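Local coordinates for protein alpha-1,3-glucanase (Bacillus circulans, PDB 5ZRU) that probably hydrolyses alpha-1,3-glucan, being the catalytic unit of a larger family 87 glycoside hydrolase, and carries bound calcium and zinc ions, at residues Y114-F119 against R132-D138; I542-N548 against Y567-F573; N394-T400 against H418-L424. All coordinates share one frame; numbering follows the deposited sequence.

Interaction 1: residues Y114-F119 against R132-D138; sequences YSWQYF and RPLFRFD. With CA (calcium ion), chain I; PE5 (3,6,9,12,15,18,21,24-octaoxahexacosan-1-ol), chain C.
Phe135 sets its CG anti to the backbone N (chi1 -162°), which lays one face of the ring under Ser115. Ser115 CA sits 3.6 Å from the ring centroid, almost on its normal. Trp116 turns its CG beside its own backbone N (chi1 -67°), and its indole lies alongside Pro133 and across Arg136. Arg136 CG covers one face of the six-membered ring, offset toward the rim. Trp116 CZ3 also meets Pro133 CB at 3.5 Å. The guanidinium of Arg136 leads on to a salt bridge with Glu48. Its flat face lies over the carbonyl oxygen of Pro133. Trp116 NE1 is held by Met83 O.

The backbones pair from Gln117 to Phe119. Leu134 N bonds to Gln117 O at 2.8 Å and is nearly straight. Trp116 N bonds to Phe135 O where pairing ends. The carbonyls of Ser115 and Trp116 point at calcium, with Ser115 O at 2.3 Å and Trp116 O at 2.4 Å. Five waters complete its shell. One also bonds to Tyr114 O. A water not bound to calcium links Ser115 OG to Asp138 OD2. This is an antiparallel strand pair of the D1 region, with a largely hydrated calcium site just before strand 117-119.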
loop_
_atom_site.group_PDB
_atom_site.type_symbol
_atom_site.label_atom_id
_atom_site.label_comp_id
_atom_site.label_asym_id
_atom_site.label_seq_id
_atom_site.Cartn_x
_atom_site.Cartn_y
_atom_site.Cartn_z
ATOM N N TYR A 114 5.382 -7.869 12.922
ATOM C CA TYR A 114 4.424 -7.000 12.246
ATOM C C TYR A 114 3.512 -7.773 11.309
ATOM O O TYR A 114 2.325 -7.443 11.176
ATOM C CB TYR A 114 5.152 -5.930 11.440
ATOM C CG TYR A 114 6.112 -5.120 12.248
ATOM C CD1 TYR A 114 5.664 -4.125 13.107
ATOM C CD2 TYR A 114 7.481 -5.335 12.132
ATOM C CE1 TYR A 114 6.567 -3.368 13.848
ATOM C CE2 TYR A 114 8.380 -4.590 12.854
ATOM C CZ TYR A 114 7.922 -3.615 13.718
ATOM O OH TYR A 114 8.861 -2.886 14.424
ATOM N N SER A 115 4.066 -8.761 10.613
ATOM C CA SER A 115 3.404 -9.438 9.512
ATOM C C SER A 115 2.600 -10.622 10.048
ATOM O O SER A 115 2.484 -10.819 11.262
ATOM C CB SER A 115 4.450 -9.854 8.469
ATOM O OG SER A 115 5.534 -10.559 9.085
ATOM N N TRP A 116 2.028 -11.405 9.129
ATOM C CA TRP A 116 1.219 -12.604 9.367
ATOM C C TRP A 116 -0.143 -12.277 9.979
ATOM O O TRP A 116 -0.240 -11.873 11.145
ATOM C CB TRP A 116 1.972 -13.626 10.233
ATOM C CG TRP A 116 3.159 -14.213 9.517
ATOM C CD1 TRP A 116 4.413 -13.676 9.446
ATOM C CD2 TRP A 116 3.205 -15.435 8.760
ATOM N NE1 TRP A 116 5.232 -14.483 8.694
ATOM C CE2 TRP A 116 4.516 -15.563 8.255
ATOM C CE3 TRP A 116 2.264 -16.432 8.460
ATOM C CZ2 TRP A 116 4.922 -16.656 7.483
ATOM C CZ3 TRP A 116 2.667 -17.515 7.683
ATOM C CH2 TRP A 116 3.984 -17.611 7.198
ATOM N N GLN A 117 -1.185 -12.440 9.164
ATOM C CA GLN A 117 -2.590 -12.299 9.533
ATOM C C GLN A 117 -3.335 -13.509 8.993
ATOM O O GLN A 117 -3.015 -14.004 7.912
ATOM C CB GLN A 117 -3.209 -11.019 8.950
ATOM C CG GLN A 117 -2.664 -9.733 9.549
ATOM C CD GLN A 117 -3.334 -9.416 10.870
ATOM O OE1 GLN A 117 -4.397 -8.805 10.891
ATOM N NE2 GLN A 117 -2.718 -9.835 11.978
ATOM N N TYR A 118 -4.348 -13.974 9.734
ATOM C CA TYR A 118 -4.924 -15.290 9.477
ATOM C C TYR A 118 -6.432 -15.192 9.258
ATOM O O TYR A 118 -7.131 -14.489 9.993
ATOM C CB TYR A 118 -4.592 -16.249 10.637
ATOM C CG TYR A 118 -3.102 -16.454 10.839
ATOM C CD1 TYR A 118 -2.422 -17.465 10.157
ATOM C CD2 TYR A 118 -2.373 -15.640 11.713
ATOM C CE1 TYR A 118 -1.065 -17.659 10.338
ATOM C CE2 TYR A 118 -1.011 -15.829 11.903
ATOM C CZ TYR A 118 -0.363 -16.839 11.209
ATOM O OH TYR A 118 0.985 -17.029 11.390
ATOM N N PHE A 119 -6.936 -15.908 8.251
ATOM C CA PHE A 119 -8.308 -15.711 7.788
ATOM C C PHE A 119 -9.097 -17.012 7.783
ATOM O O PHE A 119 -8.786 -17.931 7.020
ATOM C CB PHE A 119 -8.313 -15.078 6.395
ATOM C CG PHE A 119 -7.823 -13.656 6.397
ATOM C CD1 PHE A 119 -8.700 -12.607 6.653
ATOM C CD2 PHE A 119 -6.475 -13.373 6.205
ATOM C CE1 PHE A 119 -8.247 -11.289 6.688
ATOM C CE2 PHE A 119 -6.009 -12.057 6.235
ATOM C CZ PHE A 119 -6.895 -11.015 6.483
ATOM N N ARG A 132 -6.136 -19.297 7.587
ATOM C CA ARG A 132 -5.040 -19.391 6.622
ATOM C C ARG A 132 -4.249 -18.081 6.561
ATOM O O ARG A 132 -4.807 -16.998 6.754
ATOM C CB ARG A 132 -5.571 -19.739 5.232
ATOM C CG ARG A 132 -6.455 -18.674 4.583
ATOM C CD ARG A 132 -6.963 -19.184 3.245
ATOM N NE ARG A 132 -7.877 -18.263 2.582
ATOM C CZ ARG A 132 -7.490 -17.316 1.731
ATOM N NH1 ARG A 132 -6.200 -17.161 1.453
ATOM N NH2 ARG A 132 -8.393 -16.535 1.149
ATOM N N PRO A 133 -2.946 -18.155 6.294
ATOM C CA PRO A 133 -2.096 -16.961 6.408
ATOM C C PRO A 133 -2.082 -16.096 5.155
ATOM O O PRO A 133 -2.083 -16.594 4.024
ATOM C CB PRO A 133 -0.704 -17.557 6.662
ATOM C CG PRO A 133 -0.730 -18.840 5.877
ATOM C CD PRO A 133 -2.144 -19.377 6.100
ATOM N N LEU A 134 -2.072 -14.780 5.386
ATOM C CA LEU A 134 -1.667 -13.762 4.424
ATOM C C LEU A 134 -0.737 -12.794 5.151
ATOM O O LEU A 134 -0.422 -12.989 6.331
ATOM C CB LEU A 134 -2.881 -13.042 3.813
ATOM C CG LEU A 134 -3.811 -13.906 2.949
ATOM C CD1 LEU A 134 -5.046 -13.088 2.519
ATOM C CD2 LEU A 134 -3.084 -14.432 1.730
ATOM N N PHE A 135 -0.281 -11.747 4.449
ATOM C CA PHE A 135 0.741 -10.842 4.998
ATOM C C PHE A 135 1.997 -11.634 5.374
ATOM O O PHE A 135 2.592 -11.427 6.431
ATOM C CB PHE A 135 0.190 -10.065 6.211
ATOM C CG PHE A 135 0.976 -8.808 6.593
ATOM C CD1 PHE A 135 2.117 -8.415 5.903
ATOM C CD2 PHE A 135 0.547 -8.029 7.660
ATOM C CE1 PHE A 135 2.820 -7.254 6.283
ATOM C CE2 PHE A 135 1.232 -6.871 8.039
ATOM C CZ PHE A 135 2.378 -6.487 7.352
ATOM N N ARG A 136 2.404 -12.568 4.509
ATOM C CA ARG A 136 3.571 -13.381 4.835
ATOM C C ARG A 136 4.890 -12.665 4.569
ATOM O O ARG A 136 5.927 -13.101 5.086
ATOM C CB ARG A 136 3.503 -14.711 4.073
ATOM C CG ARG A 136 2.447 -15.658 4.668
ATOM C CD ARG A 136 2.170 -16.865 3.769
ATOM N NE ARG A 136 1.295 -16.477 2.667
ATOM C CZ ARG A 136 0.501 -17.314 2.005
ATOM N NH1 ARG A 136 0.475 -18.609 2.318
ATOM N NH2 ARG A 136 -0.278 -16.849 1.044
ATOM N N PHE A 137 4.885 -11.579 3.790
ATOM C CA PHE A 137 6.103 -10.836 3.506
ATOM C C PHE A 137 6.100 -9.493 4.234
ATOM O O PHE A 137 5.053 -8.957 4.609
ATOM C CB PHE A 137 6.288 -10.636 1.992
ATOM C CG PHE A 137 6.771 -11.873 1.270
ATOM C CD1 PHE A 137 5.875 -12.864 0.880
ATOM C CD2 PHE A 137 8.124 -12.046 0.998
ATOM C CE1 PHE A 137 6.320 -14.017 0.223
ATOM C CE2 PHE A 137 8.589 -13.198 0.344
ATOM C CZ PHE A 137 7.689 -14.182 -0.048
ATOM N N ASP A 138 7.304 -8.968 4.445
ATOM C CA ASP A 138 7.512 -7.695 5.126
ATOM C C ASP A 138 8.774 -7.073 4.544
ATOM O O ASP A 138 9.441 -7.671 3.698
ATOM C CB ASP A 138 7.626 -7.894 6.648
ATOM C CG ASP A 138 7.301 -6.622 7.442
ATOM O OD1 ASP A 138 7.010 -5.571 6.835
ATOM O OD2 ASP A 138 7.337 -6.675 8.688
HETATM CA CA CA I . 1.123 -11.322 13.055
HETATM C C48 PE5 C . 9.678 -1.333 18.929
HETATM C C50 PE5 C . 8.915 -2.259 17.975
HETATM O O1 PE5 C . 9.330 -3.587 18.158
HETATM C C1 PE5 C . 8.645 -4.532 17.384
HETATM C C2 PE5 C . 9.299 -5.912 17.504
HETATM O O2 PE5 C . 10.588 -5.872 16.960
HETATM C C3 PE5 C . 11.358 -7.027 17.134
HETATM C C4 PE5 C . 12.759 -6.807 16.548
HETATM O O3 PE5 C . 12.660 -6.443 15.196
HETATM C C5 PE5 C . 13.867 -6.292 14.499
HETATM C C6 PE5 C . 13.870 -4.978 13.704
HETATM O O4 PE5 C . 13.320 -5.134 12.420
HETATM C C7 PE5 C . 12.501 -4.085 11.970
HETATM C C8 PE5 C . 13.230 -2.745 12.088
HETATM O O5 PE5 C . 12.309 -1.706 11.984
HETATM C C9 PE5 C . 12.802 -0.443 12.339
HETATM C C10 PE5 C . 13.022 0.368 11.069
HETATM O O6 PE5 C . 14.337 0.837 11.043
HETATM C C11 PE5 C . 14.809 1.183 9.774
HETATM C C12 PE5 C . 16.316 1.396 9.816
HETATM O O7 PE5 C . 16.546 2.723 9.461
HETATM C C13 PE5 C . 17.657 2.935 8.640
HETATM C C14 PE5 C . 18.146 4.365 8.857
HETATM O O8 PE5 C . 17.965 4.688 10.206
HETATM C C15 PE5 C . 18.301 6.001 10.573
HETATM C C16 PE5 C . 19.460 5.968 11.579
HETATM O O52 PE5 C . 19.011 6.277 12.870
HETATM O O HOH W 1 7.210 -8.667 10.388
HETATM O O HOH W 2 0.518 -9.090 12.555
HETATM O O HOH W 3 7.249 -12.445 7.495
HETATM O O HOH W 4 -10.014 -18.273 4.568
HETATM O O HOH W 5 -0.931 -10.957 14.388
HETATM O O HOH W 6 2.122 -10.644 15.218
HETATM O O HOH W 7 0.467 -13.450 13.867
HETATM O O HOH W 8 3.320 -12.569 13.415
#

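Interaction 2: residues I542-N548 against Y567-F573; sequences IYTYTGN and YFIQNGF
Thr544 faces the segment 567-573, and each of its side-chain atoms has a neighbour there. CB lies 4.1 Å from Phe573 CD2. At the branch, OG1 sits between the backbone N and the carbonyl carbon (chi1 85°), where it accepts a hydrogen bond of 2.9 Å from Gln570 N. The same hydroxyl donates to Thr546 O of its own segment. CG2, the other tip, stands over the centre of the Phe573 ring, 3.6 Å from the centroid. It also meets Ile569 CD1. A valine here would probably leave Gln570 N and Thr546 O without their shared partner.

Before Thr544 the strands run parallel. Phe568 N bonds to Ile542 O, and Thr544 N bonds to Phe568 O at 3.0 Å. The rings of Tyr543 and Phe568 lie side by side, planes 21° apart, but slid so that they barely overlap. Ile542 CD1 meets Tyr567 CD1 at 4.0 Å, and its CG2 meets Ile569 CD1. The pair joins strand 542-544 to strand 567-568 near the C-terminal end of the D2 beta-helix. Its chemistry is mixed: apolar side chains and ring contacts flank the pair, and one hydroxyl ties the backbones together where strand pairing gives way to loop.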
loop_
_atom_site.group_PDB
_atom_site.type_symbol
_atom_site.label_atom_id
_atom_site.label_comp_id
_atom_site.label_asym_id
_atom_site.label_seq_id
_atom_site.Cartn_x
_atom_site.Cartn_y
_atom_site.Cartn_z
ATOM N N ILE A 542 -14.055 -10.763 -20.355
ATOM C CA ILE A 542 -15.149 -10.026 -19.736
ATOM C C ILE A 542 -16.129 -11.029 -19.151
ATOM O O ILE A 542 -16.523 -11.984 -19.831
ATOM C CB ILE A 542 -15.864 -9.102 -20.741
ATOM C CG1 ILE A 542 -14.850 -8.171 -21.418
ATOM C CG2 ILE A 542 -16.966 -8.313 -20.051
ATOM C CD1 ILE A 542 -15.422 -7.398 -22.624
ATOM N N TYR A 543 -16.566 -10.770 -17.923
ATOM C CA TYR A 543 -17.378 -11.686 -17.131
ATOM C C TYR A 543 -18.476 -10.899 -16.442
ATOM O O TYR A 543 -18.196 -9.879 -15.813
ATOM C CB TYR A 543 -16.481 -12.392 -16.097
ATOM C CG TYR A 543 -17.161 -13.208 -15.019
ATOM C CD1 TYR A 543 -18.102 -14.185 -15.331
ATOM C CD2 TYR A 543 -16.796 -13.048 -13.684
ATOM C CE1 TYR A 543 -18.699 -14.956 -14.323
ATOM C CE2 TYR A 543 -17.374 -13.809 -12.682
ATOM C CZ TYR A 543 -18.322 -14.762 -13.008
ATOM O OH TYR A 543 -18.873 -15.524 -12.005
ATOM N N THR A 544 -19.725 -11.354 -16.552
ATOM C CA THR A 544 -20.766 -10.837 -15.678
ATOM C C THR A 544 -21.496 -12.000 -15.023
ATOM O O THR A 544 -21.634 -13.084 -15.602
ATOM C CB THR A 544 -21.783 -9.919 -16.404
ATOM O OG1 THR A 544 -22.811 -10.711 -17.008
ATOM C CG2 THR A 544 -21.091 -9.030 -17.475
ATOM N N TYR A 545 -21.914 -11.777 -13.784
ATOM C CA TYR A 545 -22.797 -12.689 -13.067
ATOM C C TYR A 545 -24.058 -11.948 -12.631
ATOM O O TYR A 545 -24.677 -12.283 -11.619
ATOM C CB TYR A 545 -22.081 -13.346 -11.883
ATOM C CG TYR A 545 -21.480 -12.392 -10.880
ATOM C CD1 TYR A 545 -20.257 -11.763 -11.135
ATOM C CD2 TYR A 545 -22.110 -12.138 -9.664
ATOM C CE1 TYR A 545 -19.700 -10.885 -10.222
ATOM C CE2 TYR A 545 -21.550 -11.260 -8.733
ATOM C CZ TYR A 545 -20.339 -10.642 -9.023
ATOM O OH TYR A 545 -19.771 -9.768 -8.123
ATOM N N THR A 546 -24.415 -10.910 -13.385
ATOM C CA THR A 546 -25.720 -10.274 -13.312
ATOM C C THR A 546 -26.241 -10.079 -14.725
ATOM O O THR A 546 -25.466 -9.896 -15.669
ATOM C CB THR A 546 -25.687 -8.912 -12.587
ATOM O OG1 THR A 546 -27.011 -8.368 -12.513
ATOM C CG2 THR A 546 -24.800 -7.908 -13.318
ATOM N N GLY A 547 -27.561 -10.146 -14.867
ATOM C CA GLY A 547 -28.215 -9.789 -16.107
ATOM C C GLY A 547 -28.699 -8.362 -16.146
ATOM O O GLY A 547 -29.301 -7.945 -17.139
ATOM N N ASN A 548 -28.457 -7.596 -15.085
ATOM C CA ASN A 548 -28.893 -6.209 -14.986
ATOM C C ASN A 548 -27.686 -5.304 -15.193
ATOM O O ASN A 548 -26.913 -5.068 -14.260
ATOM C CB ASN A 548 -29.537 -5.946 -13.631
ATOM C CG ASN A 548 -29.988 -4.510 -13.474
ATOM O OD1 ASN A 548 -30.269 -3.823 -14.461
ATOM N ND2 ASN A 548 -30.063 -4.045 -12.230
ATOM N N TYR A 567 -15.816 -14.023 -23.827
ATOM C CA TYR A 567 -16.721 -13.402 -22.874
ATOM C C TYR A 567 -17.579 -14.465 -22.221
ATOM O O TYR A 567 -17.868 -15.506 -22.815
ATOM C CB TYR A 567 -17.650 -12.380 -23.525
ATOM C CG TYR A 567 -17.093 -11.754 -24.754
ATOM C CD1 TYR A 567 -16.091 -10.806 -24.664
ATOM C CD2 TYR A 567 -17.564 -12.105 -26.011
ATOM C CE1 TYR A 567 -15.563 -10.231 -25.789
ATOM C CE2 TYR A 567 -17.052 -11.530 -27.146
ATOM C CZ TYR A 567 -16.051 -10.586 -27.032
ATOM O OH TYR A 567 -15.523 -9.991 -28.157
ATOM N N PHE A 568 -18.001 -14.177 -20.997
ATOM C CA PHE A 568 -18.893 -15.058 -20.245
ATOM C C PHE A 568 -19.902 -14.127 -19.580
ATOM O O PHE A 568 -19.668 -13.631 -18.472
ATOM C CB PHE A 568 -18.122 -15.900 -19.241
ATOM C CG PHE A 568 -18.964 -16.920 -18.533
ATOM C CD1 PHE A 568 -20.110 -17.424 -19.123
ATOM C CD2 PHE A 568 -18.622 -17.359 -17.268
ATOM C CE1 PHE A 568 -20.894 -18.362 -18.464
ATOM C CE2 PHE A 568 -19.399 -18.300 -16.605
ATOM C CZ PHE A 568 -20.533 -18.801 -17.203
ATOM N N ILE A 569 -21.010 -13.885 -20.272
ATOM C CA ILE A 569 -21.965 -12.837 -19.925
ATOM C C ILE A 569 -23.280 -13.488 -19.527
ATOM O O ILE A 569 -23.816 -14.320 -20.266
ATOM C CB ILE A 569 -22.185 -11.870 -21.104
ATOM C CG1 ILE A 569 -20.846 -11.390 -21.671
ATOM C CG2 ILE A 569 -23.067 -10.708 -20.689
ATOM C CD1 ILE A 569 -19.969 -10.682 -20.660
ATOM N N GLN A 570 -23.811 -13.099 -18.377
ATOM C CA GLN A 570 -25.103 -13.618 -17.960
ATOM C C GLN A 570 -26.207 -13.021 -18.822
ATOM O O GLN A 570 -26.173 -11.838 -19.174
ATOM C CB GLN A 570 -25.349 -13.307 -16.486
ATOM C CG GLN A 570 -26.662 -13.845 -15.951
ATOM C CD GLN A 570 -26.728 -13.785 -14.438
ATOM O OE1 GLN A 570 -25.758 -14.111 -13.753
ATOM N NE2 GLN A 570 -27.866 -13.362 -13.911
ATOM N N ASN A 571 -27.185 -13.853 -19.180
ATOM C CA ASN A 571 -28.244 -13.404 -20.073
ATOM C C ASN A 571 -28.949 -12.180 -19.499
ATOM O O ASN A 571 -29.313 -12.149 -18.319
ATOM C CB ASN A 571 -29.243 -14.537 -20.311
ATOM C CG ASN A 571 -30.188 -14.251 -21.470
ATOM O OD1 ASN A 571 -30.084 -13.222 -22.139
ATOM N ND2 ASN A 571 -31.107 -15.180 -21.722
ATOM N N GLY A 572 -29.152 -11.172 -20.347
ATOM C CA GLY A 572 -29.775 -9.923 -19.962
ATOM C C GLY A 572 -28.814 -8.748 -19.931
ATOM O O GLY A 572 -29.238 -7.606 -20.152
ATOM N N PHE A 573 -27.534 -9.006 -19.659
ATOM C CA PHE A 573 -26.541 -7.938 -19.626
ATOM C C PHE A 573 -26.242 -7.467 -21.046
ATOM O O PHE A 573 -25.966 -8.284 -21.932
ATOM C CB PHE A 573 -25.264 -8.436 -18.943
ATOM C CG PHE A 573 -24.281 -7.347 -18.623
ATOM C CD1 PHE A 573 -23.393 -6.890 -19.586
ATOM C CD2 PHE A 573 -24.243 -6.784 -17.351
ATOM C CE1 PHE A 573 -22.488 -5.879 -19.293
ATOM C CE2 PHE A 573 -23.338 -5.779 -17.054
ATOM C CZ PHE A 573 -22.464 -5.327 -18.023
#

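Interaction 3: residues N394-T400 against H418-L424; sequences NTFSYNT and HKATHNL
Asn394, Tyr398 and His422 are among the residues most covered here. Tyr398 and His422 run side by side, each with CG beside its own backbone N, their planes 6° apart but slid against each other. His422 CB lies over the centre of the phenol ring, 3.5 Å from the centroid, while Tyr398 OH stands over the centre of the imidazole. His422 ND1 is held at its edge by Thr421 OG1 at 3.0 Å. That oxygen also bonds to Ser397 OG, which helps fix the rotation of the imidazole.

At the other end, Asn394 N gives a straight bond of 3.1 Å to His418 ND1, in the imidazole plane. The Asn394 amide lies nearly parallel to that ring. Its amide ends bond to Thr360 O and Ser363 N, while His418 NE2 bonds to Gly414 O.

Just past the stacked rings, Asn423 reaches across to the preceding coil. Its ND2 bonds to Phe396 O at 2.9 Å and its OD1 accepts from Asn399 N. Asn399 lies beside it, amide planes 9° apart, and reaches Ser368 N and Val365 O in the coil before. Parallel backbone bonds, such as Lys419 N to Asn394 O and Leu424 N to Asn399 O, carry the pairing along. The two asparagines, at the same turn of successive coils, are consistent with an asparagine ladder, as in right-handed parallel beta-helices of the pectate lyase-like kind.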
loop_
_atom_site.group_PDB
_atom_site.type_symbol
_atom_site.label_atom_id
_atom_site.label_comp_id
_atom_site.label_asym_id
_atom_site.label_seq_id
_atom_site.Cartn_x
_atom_site.Cartn_y
_atom_site.Cartn_z
ATOM N N ASN A 394 -11.423 13.362 -6.007
ATOM C CA ASN A 394 -10.145 12.868 -5.510
ATOM C C ASN A 394 -9.377 12.166 -6.630
ATOM O O ASN A 394 -9.964 11.655 -7.585
ATOM C CB ASN A 394 -10.352 11.929 -4.320
ATOM C CG ASN A 394 -10.935 12.654 -3.116
ATOM O OD1 ASN A 394 -10.500 13.755 -2.778
ATOM N ND2 ASN A 394 -11.930 12.051 -2.477
ATOM N N THR A 395 -8.050 12.163 -6.515
ATOM C CA THR A 395 -7.170 11.698 -7.583
ATOM C C THR A 395 -6.093 10.772 -7.032
ATOM O O THR A 395 -5.387 11.141 -6.089
ATOM C CB THR A 395 -6.480 12.871 -8.278
ATOM O OG1 THR A 395 -7.467 13.760 -8.812
ATOM C CG2 THR A 395 -5.548 12.362 -9.384
ATOM N N PHE A 396 -5.936 9.603 -7.655
ATOM C CA PHE A 396 -4.875 8.641 -7.350
ATOM C C PHE A 396 -4.079 8.444 -8.637
ATOM O O PHE A 396 -4.488 7.654 -9.495
ATOM C CB PHE A 396 -5.439 7.289 -6.877
ATOM C CG PHE A 396 -6.205 7.338 -5.572
ATOM C CD1 PHE A 396 -5.801 8.157 -4.526
ATOM C CD2 PHE A 396 -7.326 6.534 -5.393
ATOM C CE1 PHE A 396 -6.520 8.184 -3.325
ATOM C CE2 PHE A 396 -8.043 6.552 -4.197
ATOM C CZ PHE A 396 -7.647 7.376 -3.165
ATOM N N SER A 397 -2.945 9.132 -8.792
ATOM C CA SER A 397 -2.264 9.089 -10.080
ATOM C C SER A 397 -0.762 8.911 -9.919
ATOM O O SER A 397 -0.169 9.354 -8.938
ATOM C CB SER A 397 -2.556 10.356 -10.909
ATOM O OG SER A 397 -3.925 10.353 -11.308
ATOM N N TYR A 398 -0.160 8.254 -10.915
ATOM C CA TYR A 398 1.295 8.064 -10.982
ATOM C C TYR A 398 1.821 7.292 -9.777
ATOM O O TYR A 398 2.880 7.607 -9.235
ATOM C CB TYR A 398 2.026 9.401 -11.128
ATOM C CG TYR A 398 1.746 10.068 -12.459
ATOM C CD1 TYR A 398 2.437 9.688 -13.605
ATOM C CD2 TYR A 398 0.776 11.059 -12.569
ATOM C CE1 TYR A 398 2.177 10.292 -14.830
ATOM C CE2 TYR A 398 0.511 11.667 -13.787
ATOM C CZ TYR A 398 1.206 11.274 -14.908
ATOM O OH TYR A 398 0.929 11.890 -16.108
ATOM N N ASN A 399 1.102 6.251 -9.375
ATOM C CA ASN A 399 1.510 5.418 -8.254
ATOM C C ASN A 399 1.851 4.017 -8.735
ATOM O O ASN A 399 1.334 3.551 -9.753
ATOM C CB ASN A 399 0.405 5.334 -7.198
ATOM C CG ASN A 399 0.017 6.691 -6.674
ATOM O OD1 ASN A 399 0.838 7.385 -6.072
ATOM N ND2 ASN A 399 -1.232 7.101 -6.928
ATOM N N THR A 400 2.741 3.358 -7.999
ATOM C CA THR A 400 3.048 1.949 -8.197
ATOM C C THR A 400 2.510 1.187 -6.995
ATOM O O THR A 400 2.967 1.395 -5.866
ATOM C CB THR A 400 4.547 1.716 -8.366
ATOM O OG1 THR A 400 4.998 2.400 -9.543
ATOM C CG2 THR A 400 4.830 0.234 -8.514
ATOM N N HIS A 418 -14.023 11.428 -9.155
ATOM C CA HIS A 418 -12.713 10.878 -8.827
ATOM C C HIS A 418 -12.017 10.384 -10.084
ATOM O O HIS A 418 -12.660 10.001 -11.061
ATOM C CB HIS A 418 -12.852 9.717 -7.843
ATOM C CG HIS A 418 -13.755 10.010 -6.691
ATOM N ND1 HIS A 418 -13.575 11.099 -5.869
ATOM C CD2 HIS A 418 -14.838 9.349 -6.211
ATOM C CE1 HIS A 418 -14.510 11.101 -4.933
ATOM N NE2 HIS A 418 -15.294 10.055 -5.125
ATOM N N LYS A 419 -10.687 10.378 -10.059
ATOM C CA LYS A 419 -9.963 9.767 -11.161
ATOM C C LYS A 419 -8.732 9.048 -10.643
ATOM O O LYS A 419 -8.180 9.392 -9.600
ATOM C CB LYS A 419 -9.550 10.778 -12.225
ATOM C CG LYS A 419 -8.451 11.714 -11.803
ATOM C CD LYS A 419 -8.191 12.721 -12.935
ATOM C CE LYS A 419 -7.363 13.901 -12.466
ATOM N NZ LYS A 419 -6.944 14.761 -13.611
ATOM N N ALA A 420 -8.310 8.041 -11.396
ATOM C CA ALA A 420 -7.102 7.287 -11.086
ATOM C C ALA A 420 -6.402 7.060 -12.414
ATOM O O ALA A 420 -6.917 6.328 -13.265
ATOM C CB ALA A 420 -7.427 5.964 -10.383
ATOM N N THR A 421 -5.247 7.697 -12.610
ATOM C CA THR A 421 -4.589 7.648 -13.912
ATOM C C THR A 421 -3.095 7.395 -13.751
ATOM O O THR A 421 -2.495 7.739 -12.734
ATOM C CB THR A 421 -4.783 8.948 -14.717
ATOM O OG1 THR A 421 -3.979 9.982 -14.138
ATOM C CG2 THR A 421 -6.245 9.396 -14.731
ATOM N N HIS A 422 -2.497 6.804 -14.782
ATOM C CA HIS A 422 -1.043 6.646 -14.867
ATOM C C HIS A 422 -0.493 5.785 -13.731
ATOM O O HIS A 422 0.602 6.020 -13.221
ATOM C CB HIS A 422 -0.358 8.014 -14.924
ATOM C CG HIS A 422 -0.714 8.785 -16.159
ATOM N ND1 HIS A 422 -1.774 9.666 -16.208
ATOM C CD2 HIS A 422 -0.196 8.748 -17.410
ATOM C CE1 HIS A 422 -1.874 10.160 -17.427
ATOM N NE2 HIS A 422 -0.925 9.628 -18.174
ATOM N N ASN A 423 -1.233 4.750 -13.361
ATOM C CA ASN A 423 -0.816 3.874 -12.280
ATOM C C ASN A 423 -0.273 2.563 -12.828
ATOM O O ASN A 423 -0.543 2.168 -13.967
ATOM C CB ASN A 423 -1.983 3.602 -11.325
ATOM C CG ASN A 423 -2.452 4.854 -10.631
ATOM O OD1 ASN A 423 -1.671 5.528 -9.957
ATOM N ND2 ASN A 423 -3.732 5.182 -10.798
ATOM N N LEU A 424 0.515 1.897 -11.993
ATOM C CA LEU A 424 1.030 0.559 -12.259
ATOM C C LEU A 424 0.629 -0.302 -11.074
ATOM O O LEU A 424 0.982 0.011 -9.931
ATOM C CB LEU A 424 2.558 0.585 -12.441
ATOM C CG LEU A 424 3.346 -0.722 -12.569
ATOM C CD1 LEU A 424 2.896 -1.520 -13.792
ATOM C CD2 LEU A 424 4.850 -0.420 -12.641
#

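In the fold
Interactions 2 and 3 both belong to the D2 region and join neighbouring coils of its parallel beta-helix. Interaction 3 lies well inside the coil stack. Interaction 2 lies near its C-terminal end, with centres 28 Å apart and nearest atoms about 18 Å apart. Interaction 1 is antiparallel and belongs to D1. Its centre is 27 Å from that of interaction 3 and 34 Å from that of interaction 2, with nearest atoms about 15 and 16 Å apart; none touch. Interaction 1 still reaches D2: Asp138 bonds to His318 and Tyr114 to Asn285. It alone holds a metal. The side chain of Phe396 is about 11 Å from a calcium ion, that of Tyr567 about 13 Å.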